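Local coordinates for protein short-chain-enoyl-CoA hydratase (Clostridium acetobutylicum, PDB 5Z7R) that catalyses the reversible hydration of crotonyl-CoA, also accepting hexenoyl-CoA but not longer-chain analogues, as a homotetrameric enzyme of butanoate metabolism, at residues G112-M117 / P141-T146; K60-G65 / G106-G111; A102-F107 / S126-G131. All coordinates share one frame; numbering follows the deposited sequence.

Contact 1 of 3, residues G112-M117 / P141-T146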
ATOM      1  N   GLY A 112      25.479   8.832   9.263  1.00 27.78           N
ATOM      2  CA  GLY A 112      25.182   9.673  10.408  1.00 26.40           C
ATOM      3  C   GLY A 112      23.919  10.469  10.246  1.00 25.98           C
ATOM      4  O   GLY A 112      23.161  10.653  11.197  1.00 27.60           O
ATOM      5  N   CYS A 113      23.710  10.968   9.037  1.00 26.90           N
ATOM      6  CA  CYS A 113      22.420  11.482   8.634  1.00 26.21           C
ATOM      7  C   CYS A 113      21.372  10.399   8.805  1.00 24.47           C
ATOM      8  O   CYS A 113      20.323  10.614   9.430  1.00 22.24           O
ATOM      9  CB  CYS A 113      22.468  11.917   7.193  1.00 28.37           C
ATOM     10  SG  CYS A 113      21.071  12.979   6.822  1.00 29.53           S
ATOM     11  N   GLU A 114      21.698   9.195   8.325  1.00 25.22           N
ATOM     12  CA  GLU A 114      20.743   8.062   8.375  1.00 23.95           C
ATOM     13  C   GLU A 114      20.386   7.667   9.776  1.00 23.18           C
ATOM     14  O   GLU A 114      19.213   7.397  10.048  1.00 23.79           O
ATOM     15  CB  GLU A 114      21.236   6.868   7.554  1.00 25.36           C
ATOM     16  CG  GLU A 114      21.360   7.171   6.052  1.00 26.34           C
ATOM     17  CD  GLU A 114      22.221   6.158   5.305  1.00 27.35           C
ATOM     18  OE1 GLU A 114      23.390   5.945   5.706  1.00 27.41           O
ATOM     19  OE2 GLU A 114      21.733   5.565   4.321  1.00 24.95           O
ATOM     20  N   ILE A 115      21.335   7.685  10.714  1.00 22.86           N
ATOM     21  CA  ILE A 115      20.952   7.325  12.071  1.00 23.17           C
ATOM     22  C   ILE A 115      20.050   8.385  12.680  1.00 22.35           C
ATOM     23  O   ILE A 115      19.080   8.080  13.394  1.00 23.98           O
ATOM     24  CB  ILE A 115      22.162   7.001  12.996  1.00 26.35           C
ATOM     25  CG1 ILE A 115      21.670   6.286  14.267  1.00 27.31           C
ATOM     26  CG2 ILE A 115      22.986   8.245  13.353  1.00 26.55           C
ATOM     27  CD1 ILE A 115      22.727   5.401  14.898  1.00 29.25           C
ATOM     28  N   ALA A 116      20.350   9.641  12.393  1.00 23.50           N
ATOM     29  CA  ALA A 116      19.573  10.749  12.946  1.00 23.25           C
ATOM     30  C   ALA A 116      18.128  10.675  12.402  1.00 24.47           C
ATOM     31  O   ALA A 116      17.158  10.871  13.155  1.00 23.55           O
ATOM     32  CB  ALA A 116      20.234  12.079  12.609  1.00 22.01           C
ATOM     33  N   MET A 117      17.991  10.338  11.114  1.00 26.14           N
ATOM     34  CA  MET A 117      16.646  10.210  10.475  1.00 24.12           C
ATOM     35  C   MET A 117      15.868   9.047  11.025  1.00 24.97           C
ATOM     36  O   MET A 117      14.649   8.980  10.854  1.00 25.52           O
ATOM     37  CB  MET A 117      16.783  10.030   8.989  1.00 23.76           C
ATOM     38  CG  MET A 117      17.369  11.254   8.348  1.00 24.23           C
ATOM     39  SD  MET A 117      17.214  11.389   6.583  1.00 25.90           S
ATOM     40  CE  MET A 117      18.462  10.304   5.910  1.00 25.12           C
ATOM     41  N   PRO A 141      23.044   5.479  -0.731  1.00 27.70           N
ATOM     42  CA  PRO A 141      22.866   5.323   0.688  1.00 28.52           C
ATOM     43  C   PRO A 141      22.568   3.855   1.017  1.00 27.37           C
ATOM     44  O   PRO A 141      21.893   3.195   0.255  1.00 31.00           O
ATOM     45  CB  PRO A 141      21.677   6.249   0.985  1.00 28.51           C
ATOM     46  CG  PRO A 141      21.842   7.364  -0.038  1.00 27.33           C
ATOM     47  CD  PRO A 141      22.364   6.688  -1.259  1.00 28.33           C
ATOM     48  N   GLY A 142      23.099   3.374   2.136  1.00 26.00           N
ATOM     49  CA  GLY A 142      23.047   1.965   2.539  1.00 24.70           C
ATOM     50  C   GLY A 142      22.354   1.700   3.857  1.00 24.86           C
ATOM     51  O   GLY A 142      22.069   0.560   4.172  1.00 26.10           O
ATOM     52  N   PHE A 143      22.037   2.726   4.634  1.00 26.14           N
ATOM     53  CA  PHE A 143      21.355   2.520   5.931  1.00 27.20           C
ATOM     54  C   PHE A 143      20.043   3.310   6.014  1.00 26.72           C
ATOM     55  O   PHE A 143      19.673   3.811   7.088  1.00 25.23           O
ATOM     56  CB  PHE A 143      22.245   2.938   7.122  1.00 30.60           C
ATOM     57  CG  PHE A 143      23.581   2.244   7.210  1.00 31.91           C
ATOM     58  CD1 PHE A 143      23.787   0.954   6.714  1.00 34.02           C
ATOM     59  CD2 PHE A 143      24.631   2.861   7.875  1.00 35.14           C
ATOM     60  CE1 PHE A 143      25.015   0.326   6.825  1.00 33.43           C
ATOM     61  CE2 PHE A 143      25.866   2.228   8.009  1.00 35.82           C
ATOM     62  CZ  PHE A 143      26.056   0.961   7.479  1.00 34.18           C
ATOM     63  N   GLY A 144      19.344   3.417   4.887  1.00 25.43           N
ATOM     64  CA  GLY A 144      17.988   3.927   4.867  1.00 25.61           C
ATOM     65  C   GLY A 144      17.886   5.255   4.156  1.00 26.76           C
ATOM     66  O   GLY A 144      16.801   5.722   3.880  1.00 28.89           O
ATOM     67  N   GLY A 145      19.008   5.842   3.799  1.00 26.68           N
ATOM     68  CA  GLY A 145      19.011   7.200   3.251  1.00 28.18           C
ATOM     69  C   GLY A 145      18.007   7.439   2.139  1.00 27.92           C
ATOM     70  O   GLY A 145      17.342   8.486   2.130  1.00 25.89           O
ATOM     71  N   THR A 146      17.899   6.474   1.213  1.00 26.19           N
ATOM     72  CA  THR A 146      17.092   6.599  -0.005  1.00 22.99           C
ATOM     73  C   THR A 146      15.621   6.606   0.328  1.00 23.17           C
ATOM     74  O   THR A 146      14.803   6.953  -0.504  1.00 25.24           O
ATOM     75  CB  THR A 146      17.343   5.441  -1.007  1.00 22.97           C
ATOM     76  OG1 THR A 146      16.916   4.174  -0.471  1.00 21.61           O
ATOM     77  CG2 THR A 146      18.809   5.360  -1.400  1.00 23.72           C
TER
HETATM   78  O   HOH W   1      18.123   6.012   7.662  1.00 22.58           O
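The carboxylate of E114 lies over the backbone of the turn G142-G145 and beside the CB of F143, in the active site of the crotonase fold, where E114 is by similarity one of two catalytic glutamates. Its CG is anti to the carbonyl carbon (chi1 -63°) and the chain runs on extended, which carries the carboxylate from helix 111-117 across to the turn. There OE2 accepts two backbone N-H groups: it takes G145 N at 2.8 Å on its anti lone pair, while F143 N, at 2.9 Å, comes from above the carboxylate plane. One oxygen is thus held twice by the turn that leads into helix 145-153, G144 being the N-cap. OE1 rests against F143 CB at 3.5 Å and approaches E134, the second catalytic residue by similarity. G145 fits tightly, since a CB there would run into E114 OE2 and P141 CB. The turn also meets a second subunit: E229 of that subunit accepts a hydrogen bond from G144 N. M117 bends its thioether so that CE reaches G145 CA at 4.1 Å. A water bridges the two backbones, donating to E114 O at 3.0 Å and to F143 O at 2.8 Å.

Contact 2 of 3, residues K60-G65 / G106-G111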
ATOM      1  N   LYS A  60      32.872  18.643  17.372  1.00 45.51           N
ATOM      2  CA  LYS A  60      32.938  18.684  15.931  1.00 43.12           C
ATOM      3  C   LYS A  60      31.857  17.795  15.262  1.00 43.61           C
ATOM      4  O   LYS A  60      31.312  18.169  14.202  1.00 41.31           O
ATOM      5  CB  LYS A  60      34.335  18.339  15.431  1.00 48.59           C
ATOM      6  CG  LYS A  60      34.570  18.873  14.015  1.00 58.33           C
ATOM      7  CD  LYS A  60      36.032  18.870  13.555  1.00 63.53           C
ATOM      8  CE  LYS A  60      36.245  19.900  12.434  1.00 64.74           C
ATOM      9  NZ  LYS A  60      37.390  19.574  11.537  1.00 63.85           N
ATOM     10  N   SER A  61      31.539  16.638  15.853  1.00 40.89           N
ATOM     11  CA  SER A  61      30.748  15.600  15.126  1.00 41.94           C
ATOM     12  C   SER A  61      29.621  14.970  15.873  1.00 38.18           C
ATOM     13  O   SER A  61      29.755  14.608  17.051  1.00 33.86           O
ATOM     14  CB  SER A  61      31.619  14.443  14.621  1.00 41.94           C
ATOM     15  OG  SER A  61      31.809  14.510  13.221  1.00 44.60           O
ATOM     16  N   PHE A  62      28.520  14.805  15.146  1.00 38.38           N
ATOM     17  CA  PHE A  62      27.470  13.896  15.555  1.00 35.71           C
ATOM     18  C   PHE A  62      27.954  12.480  15.192  1.00 35.89           C
ATOM     19  O   PHE A  62      28.343  11.728  16.068  1.00 38.17           O
ATOM     20  CB  PHE A  62      26.140  14.268  14.890  1.00 34.17           C
ATOM     21  CG  PHE A  62      25.034  13.301  15.170  1.00 30.78           C
ATOM     22  CD1 PHE A  62      24.473  13.214  16.436  1.00 31.08           C
ATOM     23  CD2 PHE A  62      24.571  12.461  14.173  1.00 29.30           C
ATOM     24  CE1 PHE A  62      23.464  12.313  16.690  1.00 32.28           C
ATOM     25  CE2 PHE A  62      23.577  11.560  14.418  1.00 28.93           C
ATOM     26  CZ  PHE A  62      23.010  11.496  15.667  1.00 31.33           C
ATOM     27  N   VAL A  63      27.826  12.139  13.930  1.00 34.07           N
ATOM     28  CA  VAL A  63      28.424  10.966  13.376  1.00 31.48           C
ATOM     29  C   VAL A  63      28.870  11.350  11.980  1.00 31.05           C
ATOM     30  O   VAL A  63      28.064  11.692  11.156  1.00 29.81           O
ATOM     31  CB  VAL A  63      27.404   9.812  13.369  1.00 32.51           C
ATOM     32  CG1 VAL A  63      27.901   8.620  12.604  1.00 31.59           C
ATOM     33  CG2 VAL A  63      27.005   9.424  14.770  1.00 31.43           C
ATOM     34  N   ALA A  64      30.156  11.310  11.720  1.00 32.84           N
ATOM     35  CA  ALA A  64      30.652  11.571  10.390  1.00 40.26           C
ATOM     36  C   ALA A  64      30.828  10.302   9.576  1.00 41.53           C
ATOM     37  O   ALA A  64      31.908   9.763   9.498  1.00 44.00           O
ATOM     38  CB  ALA A  64      31.938  12.358  10.447  1.00 43.25           C
ATOM     39  N   GLY A  65      29.775   9.826   8.957  1.00 42.24           N
ATOM     40  CA  GLY A  65      29.883   8.711   8.047  1.00 41.99           C
ATOM     41  C   GLY A  65      30.094   7.319   8.598  1.00 41.43           C
ATOM     42  O   GLY A  65      29.853   7.044   9.752  1.00 38.49           O
ATOM     43  N   GLY A 106      26.830  18.214  15.501  1.00 34.51           N
ATOM     44  CA  GLY A 106      27.890  18.552  14.557  1.00 33.29           C
ATOM     45  C   GLY A 106      27.716  17.795  13.285  1.00 34.40           C
ATOM     46  O   GLY A 106      26.602  17.574  12.863  1.00 35.82           O
ATOM     47  N   PHE A 107      28.812  17.398  12.665  1.00 37.34           N
ATOM     48  CA  PHE A 107      28.740  16.656  11.403  1.00 39.59           C
ATOM     49  C   PHE A 107      27.765  15.474  11.491  1.00 34.88           C
ATOM     50  O   PHE A 107      27.752  14.703  12.474  1.00 32.08           O
ATOM     51  CB  PHE A 107      30.115  16.126  11.033  1.00 43.99           C
ATOM     52  CG  PHE A 107      31.041  17.124  10.375  1.00 45.78           C
ATOM     53  CD1 PHE A 107      30.789  17.603   9.103  1.00 48.61           C
ATOM     54  CD2 PHE A 107      32.244  17.462  10.973  1.00 48.43           C
ATOM     55  CE1 PHE A 107      31.680  18.461   8.467  1.00 49.39           C
ATOM     56  CE2 PHE A 107      33.138  18.318  10.342  1.00 49.85           C
ATOM     57  CZ  PHE A 107      32.853  18.816   9.084  1.00 48.91           C
ATOM     58  N   ALA A 108      26.931  15.358  10.463  1.00 32.82           N
ATOM     59  CA  ALA A 108      25.993  14.237  10.325  1.00 31.17           C
ATOM     60  C   ALA A 108      25.869  13.827   8.868  1.00 31.03           C
ATOM     61  O   ALA A 108      24.955  14.244   8.181  1.00 29.90           O
ATOM     62  CB  ALA A 108      24.632  14.587  10.894  1.00 30.52           C
ATOM     63  N   LEU A 109      26.792  12.995   8.402  1.00 31.88           N
ATOM     64  CA  LEU A 109      26.849  12.643   7.007  1.00 32.35           C
ATOM     65  C   LEU A 109      26.677  11.130   6.785  1.00 31.51           C
ATOM     66  O   LEU A 109      27.016  10.306   7.646  1.00 31.10           O
ATOM     67  CB  LEU A 109      28.167  13.126   6.411  1.00 35.41           C
ATOM     68  CG  LEU A 109      28.592  14.581   6.689  1.00 39.61           C
ATOM     69  CD1 LEU A 109      29.939  14.903   6.015  1.00 39.65           C
ATOM     70  CD2 LEU A 109      27.530  15.579   6.229  1.00 39.58           C
ATOM     71  N   GLY A 110      26.089  10.792   5.641  1.00 28.85           N
ATOM     72  CA  GLY A 110      25.945   9.423   5.202  1.00 28.66           C
ATOM     73  C   GLY A 110      25.252   8.652   6.287  1.00 28.48           C
ATOM     74  O   GLY A 110      24.172   9.062   6.718  1.00 31.29           O
ATOM     75  N   GLY A 111      25.873   7.570   6.766  1.00 25.15           N
ATOM     76  CA  GLY A 111      25.313   6.817   7.888  1.00 24.68           C
ATOM     77  C   GLY A 111      24.884   7.647   9.100  1.00 25.92           C
ATOM     78  O   GLY A 111      24.047   7.217   9.908  1.00 24.80           O
TER
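F107 N donates to K60 O at 3.0 Å in a nearly straight bond (168° at the hydrogen), meeting the oxygen on a lone pair in the carbonyl plane. The carbonyl oxygen of the same residue, F107 O, takes V63 N at 2.9 Å and, through a weak bond, F62 N. Two successive N-H groups converging on one carbonyl oxygen are the mark of a beta bulge: the parallel register slips by one residue between the S61-F107 pair and the V63-A108 pair, and the chain turns a corner at F62. Beyond the bulge the ladder is slacker, with weak bonds from L109 N to V63 O and from G65 N to L109 O, helped by a CA-H...O contact from A108 CA to V63 O.

Side chains fill in on both faces. On one, the aliphatic chain of K60 lies alongside the F107 ring, both pointing the same way, and its CG comes to 4.0 Å from CE2. S61 OG sits at the ring's edge, near its plane, and touches F107 CB at 3.2 Å; farther along, A64 CB meets F107 CB at 4.2 Å. On the other face, F62 CG anti to the backbone N (chi1 175°) brings CD2 to 3.9 Å from A108 CB, and the same ring packs on I115 and A116 of helix 111-117. G106 keeps the start close, because a CB there would clash with K60 O and S61 N. Strand 107-109 is followed at once by G110, the N-cap of the helix that carries E114. This parallel strand pair running into a helix N-terminus is a feature of the crotonase fold; in well-studied relatives one N-H here and one after the neighbouring strand form the oxyanion hole, in which G111 N probably serves.

Contact 3 of 3, residues A102-F107 / S126-G131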
ATOM      1  N   ALA A 102      17.418  12.765  18.508  1.00 26.15           N
ATOM      2  CA  ALA A 102      18.770  13.002  18.058  1.00 26.69           C
ATOM      3  C   ALA A 102      19.211  14.451  18.373  1.00 31.51           C
ATOM      4  O   ALA A 102      18.642  15.426  17.828  1.00 31.44           O
ATOM      5  CB  ALA A 102      18.875  12.770  16.584  1.00 24.55           C
ATOM      6  N   ALA A 103      20.220  14.598  19.232  1.00 30.12           N
ATOM      7  CA  ALA A 103      20.842  15.891  19.429  1.00 30.65           C
ATOM      8  C   ALA A 103      22.032  15.978  18.514  1.00 30.25           C
ATOM      9  O   ALA A 103      23.128  15.525  18.816  1.00 31.35           O
ATOM     10  CB  ALA A 103      21.238  16.090  20.875  1.00 32.35           C
ATOM     11  N   VAL A 104      21.811  16.560  17.356  1.00 31.90           N
ATOM     12  CA  VAL A 104      22.834  16.541  16.343  1.00 33.54           C
ATOM     13  C   VAL A 104      23.723  17.703  16.678  1.00 36.53           C
ATOM     14  O   VAL A 104      23.349  18.877  16.511  1.00 41.92           O
ATOM     15  CB  VAL A 104      22.239  16.650  14.926  1.00 32.15           C
ATOM     16  CG1 VAL A 104      23.320  16.652  13.854  1.00 31.52           C
ATOM     17  CG2 VAL A 104      21.271  15.510  14.702  1.00 32.20           C
ATOM     18  N   ASN A 105      24.898  17.358  17.173  1.00 35.74           N
ATOM     19  CA  ASN A 105      25.834  18.336  17.707  1.00 34.62           C
ATOM     20  C   ASN A 105      26.895  18.722  16.716  1.00 32.15           C
ATOM     21  O   ASN A 105      27.769  19.499  17.022  1.00 30.43           O
ATOM     22  CB  ASN A 105      26.494  17.808  18.985  1.00 36.44           C
ATOM     23  CG  ASN A 105      27.314  16.548  18.736  1.00 36.32           C
ATOM     24  OD1 ASN A 105      28.539  16.614  18.527  1.00 37.47           O
ATOM     25  ND2 ASN A 105      26.633  15.403  18.711  1.00 30.74           N
ATOM     26  N   GLY A 106      26.830  18.214  15.501  1.00 34.51           N
ATOM     27  CA  GLY A 106      27.890  18.552  14.557  1.00 33.29           C
ATOM     28  C   GLY A 106      27.716  17.795  13.285  1.00 34.40           C
ATOM     29  O   GLY A 106      26.602  17.574  12.863  1.00 35.82           O
ATOM     30  N   PHE A 107      28.812  17.398  12.665  1.00 37.34           N
ATOM     31  CA  PHE A 107      28.740  16.656  11.403  1.00 39.59           C
ATOM     32  C   PHE A 107      27.765  15.474  11.491  1.00 34.88           C
ATOM     33  O   PHE A 107      27.752  14.703  12.474  1.00 32.08           O
ATOM     34  CB  PHE A 107      30.115  16.126  11.033  1.00 43.99           C
ATOM     35  CG  PHE A 107      31.041  17.124  10.375  1.00 45.78           C
ATOM     36  CD1 PHE A 107      30.789  17.603   9.103  1.00 48.61           C
ATOM     37  CD2 PHE A 107      32.244  17.462  10.973  1.00 48.43           C
ATOM     38  CE1 PHE A 107      31.680  18.461   8.467  1.00 49.39           C
ATOM     39  CE2 PHE A 107      33.138  18.318  10.342  1.00 49.85           C
ATOM     40  CZ  PHE A 107      32.853  18.816   9.084  1.00 48.91           C
ATOM     41  N   SER A 126      23.801  24.947  15.731  1.00 35.74           N
ATOM     42  CA  SER A 126      23.918  25.792  14.535  1.00 39.04           C
ATOM     43  C   SER A 126      25.129  25.427  13.686  1.00 35.34           C
ATOM     44  O   SER A 126      25.198  25.790  12.523  1.00 37.27           O
ATOM     45  CB  SER A 126      23.909  27.296  14.905  1.00 39.88           C
ATOM     46  OG  SER A 126      25.049  27.659  15.681  1.00 44.46           O
ATOM     47  N   ASN A 127      26.084  24.726  14.287  1.00 33.87           N
ATOM     48  CA  ASN A 127      27.254  24.187  13.579  1.00 32.91           C
ATOM     49  C   ASN A 127      26.992  22.911  12.774  1.00 31.62           C
ATOM     50  O   ASN A 127      27.761  22.602  11.880  1.00 28.17           O
ATOM     51  CB  ASN A 127      28.426  23.954  14.548  1.00 33.10           C
ATOM     52  CG  ASN A 127      28.184  22.812  15.530  1.00 34.25           C
ATOM     53  OD1 ASN A 127      29.023  21.909  15.657  1.00 39.63           O
ATOM     54  ND2 ASN A 127      27.058  22.841  16.234  1.00 32.92           N
ATOM     55  N   ALA A 128      25.910  22.188  13.066  1.00 31.83           N
ATOM     56  CA  ALA A 128      25.671  20.909  12.381  1.00 33.53           C
ATOM     57  C   ALA A 128      25.635  21.066  10.874  1.00 33.35           C
ATOM     58  O   ALA A 128      25.348  22.133  10.359  1.00 33.25           O
ATOM     59  CB  ALA A 128      24.413  20.225  12.894  1.00 32.37           C
ATOM     60  N   ARG A 129      26.014  19.992  10.184  1.00 36.58           N
ATOM     61  CA  ARG A 129      25.835  19.847   8.734  1.00 36.78           C
ATOM     62  C   ARG A 129      25.194  18.495   8.407  1.00 33.84           C
ATOM     63  O   ARG A 129      25.413  17.513   9.108  1.00 30.70           O
ATOM     64  CB  ARG A 129      27.172  19.940   8.016  1.00 40.60           C
ATOM     65  CG  ARG A 129      27.923  21.216   8.306  1.00 44.38           C
ATOM     66  CD  ARG A 129      28.957  21.448   7.231  1.00 47.22           C
ATOM     67  NE  ARG A 129      29.308  22.862   7.116  1.00 52.09           N
ATOM     68  CZ  ARG A 129      29.435  23.512   5.962  1.00 56.47           C
ATOM     69  NH1 ARG A 129      29.776  24.791   5.973  1.00 58.89           N
ATOM     70  NH2 ARG A 129      29.212  22.898   4.795  1.00 58.29           N
ATOM     71  N   PHE A 130      24.405  18.444   7.340  1.00 33.83           N
ATOM     72  CA  PHE A 130      23.725  17.203   6.943  1.00 32.39           C
ATOM     73  C   PHE A 130      24.048  16.923   5.508  1.00 30.50           C
ATOM     74  O   PHE A 130      24.289  17.836   4.739  1.00 31.03           O
ATOM     75  CB  PHE A 130      22.202  17.279   7.114  1.00 30.00           C
ATOM     76  CG  PHE A 130      21.767  17.444   8.523  1.00 30.09           C
ATOM     77  CD1 PHE A 130      21.843  18.677   9.143  1.00 30.63           C
ATOM     78  CD2 PHE A 130      21.300  16.375   9.245  1.00 30.65           C
ATOM     79  CE1 PHE A 130      21.436  18.827  10.456  1.00 30.71           C
ATOM     80  CE2 PHE A 130      20.901  16.524  10.558  1.00 28.73           C
ATOM     81  CZ  PHE A 130      20.961  17.738  11.161  1.00 28.28           C
ATOM     82  N   GLY A 131      24.052  15.643   5.162  1.00 30.52           N
ATOM     83  CA  GLY A 131      24.412  15.226   3.812  1.00 31.68           C
ATOM     84  C   GLY A 131      24.473  13.735   3.615  1.00 29.42           C
ATOM     85  O   GLY A 131      24.401  12.963   4.578  1.00 26.82           O
TER
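Two neighbouring parallel beta-strand units of the crotonase core meet here, each passing from the larger sheet to the smaller one: 100-104 leads into 107-109, and 121-125 into 129-131. The contact lies at the two crossings and is mainly apolar. V104 and F130 reach toward each other tip to tip, with V104 CG1, placed anti to the backbone N (chi1 179°), standing 3.7 Å from F130 CZ at the end of the ring. The same methyl lies 3.9 Å from A128 CB, so one valine branch touches both A128 and F130. F130 continues onto I168, L178 and V179, which extends the apolar layer past this pair.

Farther along, the backbones come close where G106 and A128 face one another, their CA atoms 3.9 Å apart. G106 O meets A128 CB at 3.4 Å and receives a CA-H...O contact from A128 CA at 3.5 Å, with an angle of 130° at the hydrogen. At the outer margin the F107 ring and the aliphatic part of R129 lie against each other, CE1 to CD at 4.2 Å, an oblique contact that covers part of the arginine's chain, which also rests on K169. Within the larger sheet, V104 is bonded through its backbone to I123 and S125, so the strands are already neighbours before they bend. Paired strands that leave one sheet together and continue side by side in a second, roughly perpendicular one are characteristic of the repeated beta-beta-alpha spiral of the crotonase superfamily.

From the N terminus, 60-65 is the first segment; contact 2 closes on 106-111 some forty residues later, after helices 68-71 and 76-95 and strand 100-104. Contact 3 opens at 102-107, on the stretch where contact 2 ends, shares G106 and F107 with it, and closes at 126-131. Contact 1 opens at 112-117 within that loop and closes beyond it at 141-146, so contacts 1 and 3 cross, whereas contacts 2 and 1 follow in series. Contacts 2 and 3 set three strands of the small sheet side by side, A108 N probably bonding to R129 O and G110 N to G131 O. Helix 111-117, packed against both, then joins them to the active-site turn of contact 1.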